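Local coordinates for protein heterodimeric restriction endonuclease R.BspD6I small subunit (Bacillus sp., PDB 2P14) that probably serves as the DNA-cleaving catalytic subunit of a heterodimeric type IIS restriction endonuclease, working in complex with a site-specific nickase, at residues Gly33-Leu38 with Ile61-Glu66. Numbering follows the deposited sequence.
Sequences GSYKNL and ILVEYE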
# COMPACT_ATOMS: atom_id res chain seq x y z
N GLY A 33 -7.41 10.49 -7.38
CA GLY A 33 -6.91 11.78 -7.82
C GLY A 33 -6.39 12.66 -6.68
O GLY A 33 -5.99 12.14 -5.63
N SER A 34 -6.34 13.97 -6.94
CA SER A 34 -5.97 14.93 -5.89
C SER A 34 -4.46 14.88 -5.52
O SER A 34 -4.08 15.38 -4.46
CB SER A 34 -6.83 14.76 -4.59
OG SER A 34 -8.25 14.89 -4.78
N TYR A 35 -3.65 14.26 -6.37
CA TYR A 35 -2.20 14.16 -6.14
C TYR A 35 -1.42 15.20 -6.91
O TYR A 35 -1.91 15.73 -7.91
CB TYR A 35 -1.67 12.78 -6.55
CG TYR A 35 -2.06 12.33 -7.95
CD1 TYR A 35 -1.32 12.72 -9.06
CD2 TYR A 35 -3.15 11.49 -8.14
CE1 TYR A 35 -1.68 12.29 -10.35
CE2 TYR A 35 -3.52 11.07 -9.40
CZ TYR A 35 -2.79 11.48 -10.49
OH TYR A 35 -3.19 11.02 -11.74
N LYS A 36 -0.20 15.48 -6.44
CA LYS A 36 0.71 16.32 -7.22
C LYS A 36 1.52 15.50 -8.21
O LYS A 36 1.68 15.93 -9.36
CB LYS A 36 1.60 17.22 -6.36
CG LYS A 36 2.16 16.62 -5.09
CD LYS A 36 2.78 17.70 -4.21
CE LYS A 36 4.25 17.88 -4.49
NZ LYS A 36 4.88 18.69 -3.42
N ASN A 37 1.96 14.31 -7.79
CA ASN A 37 2.65 13.37 -8.68
C ASN A 37 2.21 11.96 -8.35
O ASN A 37 1.94 11.63 -7.20
CB ASN A 37 4.17 13.43 -8.47
CG ASN A 37 4.75 14.82 -8.60
OD1 ASN A 37 5.36 15.34 -7.66
ND2 ASN A 37 4.60 15.42 -9.76
N LEU A 38 2.17 11.11 -9.37
CA LEU A 38 1.86 9.69 -9.20
C LEU A 38 2.82 8.94 -10.10
O LEU A 38 2.82 9.15 -11.32
CB LEU A 38 0.41 9.36 -9.57
CG LEU A 38 -0.04 7.90 -9.48
CD1 LEU A 38 -0.03 7.38 -8.02
CD2 LEU A 38 -1.44 7.74 -10.07
N ILE A 61 4.89 1.96 -6.33
CA ILE A 61 4.10 3.15 -6.70
C ILE A 61 4.42 4.22 -5.68
O ILE A 61 4.54 3.93 -4.50
CB ILE A 61 2.56 2.90 -6.66
CG1 ILE A 61 2.19 1.68 -7.50
CG2 ILE A 61 1.78 4.12 -7.16
CD1 ILE A 61 0.88 1.02 -7.03
N LEU A 62 4.60 5.44 -6.17
CA LEU A 62 4.71 6.59 -5.26
C LEU A 62 3.58 7.55 -5.59
O LEU A 62 3.37 7.87 -6.76
CB LEU A 62 6.05 7.33 -5.45
CG LEU A 62 6.21 8.66 -4.72
CD1 LEU A 62 6.27 8.43 -3.17
CD2 LEU A 62 7.48 9.36 -5.27
N VAL A 63 2.85 7.99 -4.56
CA VAL A 63 1.89 9.09 -4.76
C VAL A 63 2.31 10.26 -3.84
O VAL A 63 2.48 10.08 -2.62
CB VAL A 63 0.42 8.65 -4.53
CG1 VAL A 63 0.19 8.27 -3.11
CG2 VAL A 63 -0.57 9.74 -4.95
N GLU A 64 2.53 11.42 -4.46
CA GLU A 64 2.91 12.60 -3.68
C GLU A 64 1.75 13.55 -3.61
O GLU A 64 1.27 14.02 -4.62
CB GLU A 64 4.13 13.28 -4.32
CG GLU A 64 5.35 12.39 -4.25
CD GLU A 64 6.62 13.06 -4.77
OE1 GLU A 64 6.52 13.79 -5.81
OE2 GLU A 64 7.68 12.82 -4.18
N TYR A 65 1.26 13.79 -2.40
CA TYR A 65 0.21 14.78 -2.21
C TYR A 65 0.86 16.04 -1.68
O TYR A 65 2.06 16.09 -1.42
CB TYR A 65 -0.79 14.27 -1.19
CG TYR A 65 -1.51 13.02 -1.63
CD1 TYR A 65 -2.46 13.07 -2.66
CD2 TYR A 65 -1.24 11.79 -1.01
CE1 TYR A 65 -3.14 11.93 -3.08
CE2 TYR A 65 -1.91 10.63 -1.41
CZ TYR A 65 -2.86 10.70 -2.46
OH TYR A 65 -3.52 9.53 -2.83
N GLU A 66 0.05 17.07 -1.46
CA GLU A 66 0.61 18.33 -1.01
C GLU A 66 1.44 18.23 0.27
O GLU A 66 2.55 18.76 0.33
CB GLU A 66 -0.56 19.29 -0.82
CG GLU A 66 -0.15 20.70 -0.56
CD GLU A 66 -1.24 21.60 -0.97
OE1 GLU A 66 -1.40 21.76 -2.22
OE2 GLU A 66 -1.96 22.08 -0.05
O HOH W 1 -4.73 9.70 -5.24
O HOH W 2 -2.39 16.93 -3.12
O HOH W 3 3.61 20.53 -1.35
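Tyr65 lays the edge of its ring against the loop of Gly33-Leu38, with CD1 3.3 Å from Ser34 O and Gly33 O also near the ring plane. Its CG stands anti to the carbonyl carbon (chi1 -63°), and tyrosine suits the place: the flat ring reaches beside CB of Tyr35, while its hydroxyl donates to a water that in turn donates to Gly33 O. An alanine here would probably leave the water on Gly33 O without its phenol donor and open a gap beside Tyr35 CB and the Ser34 carbonyl. Tyr35 rests its CB on CG2 of the compact, branched Val63 at 3.6 Å, and one face of its ring receives Leu38 CB. The backbone forms a classic beta bulge on an outermost strand of the mixed sheet in this PD-(D/E)XK-clan protein: Lys36 N (2.8 Å) and Asn37 N (3.3 Å) both donate to Glu64 O. Glu64 N returns a nearly straight bond to Asn37 O. Past the bulge, Leu38 extends CD1 to Val63 CB at 3.7 Å and to Ile61 CG2, a branched apolar tip suited to the side facing helix 17-32. On the opposite face, the Glu64 carboxylate, turned 50° from the Asn37 amide plane, is long enough in chain to bond through OE2 to Tyr97 OH.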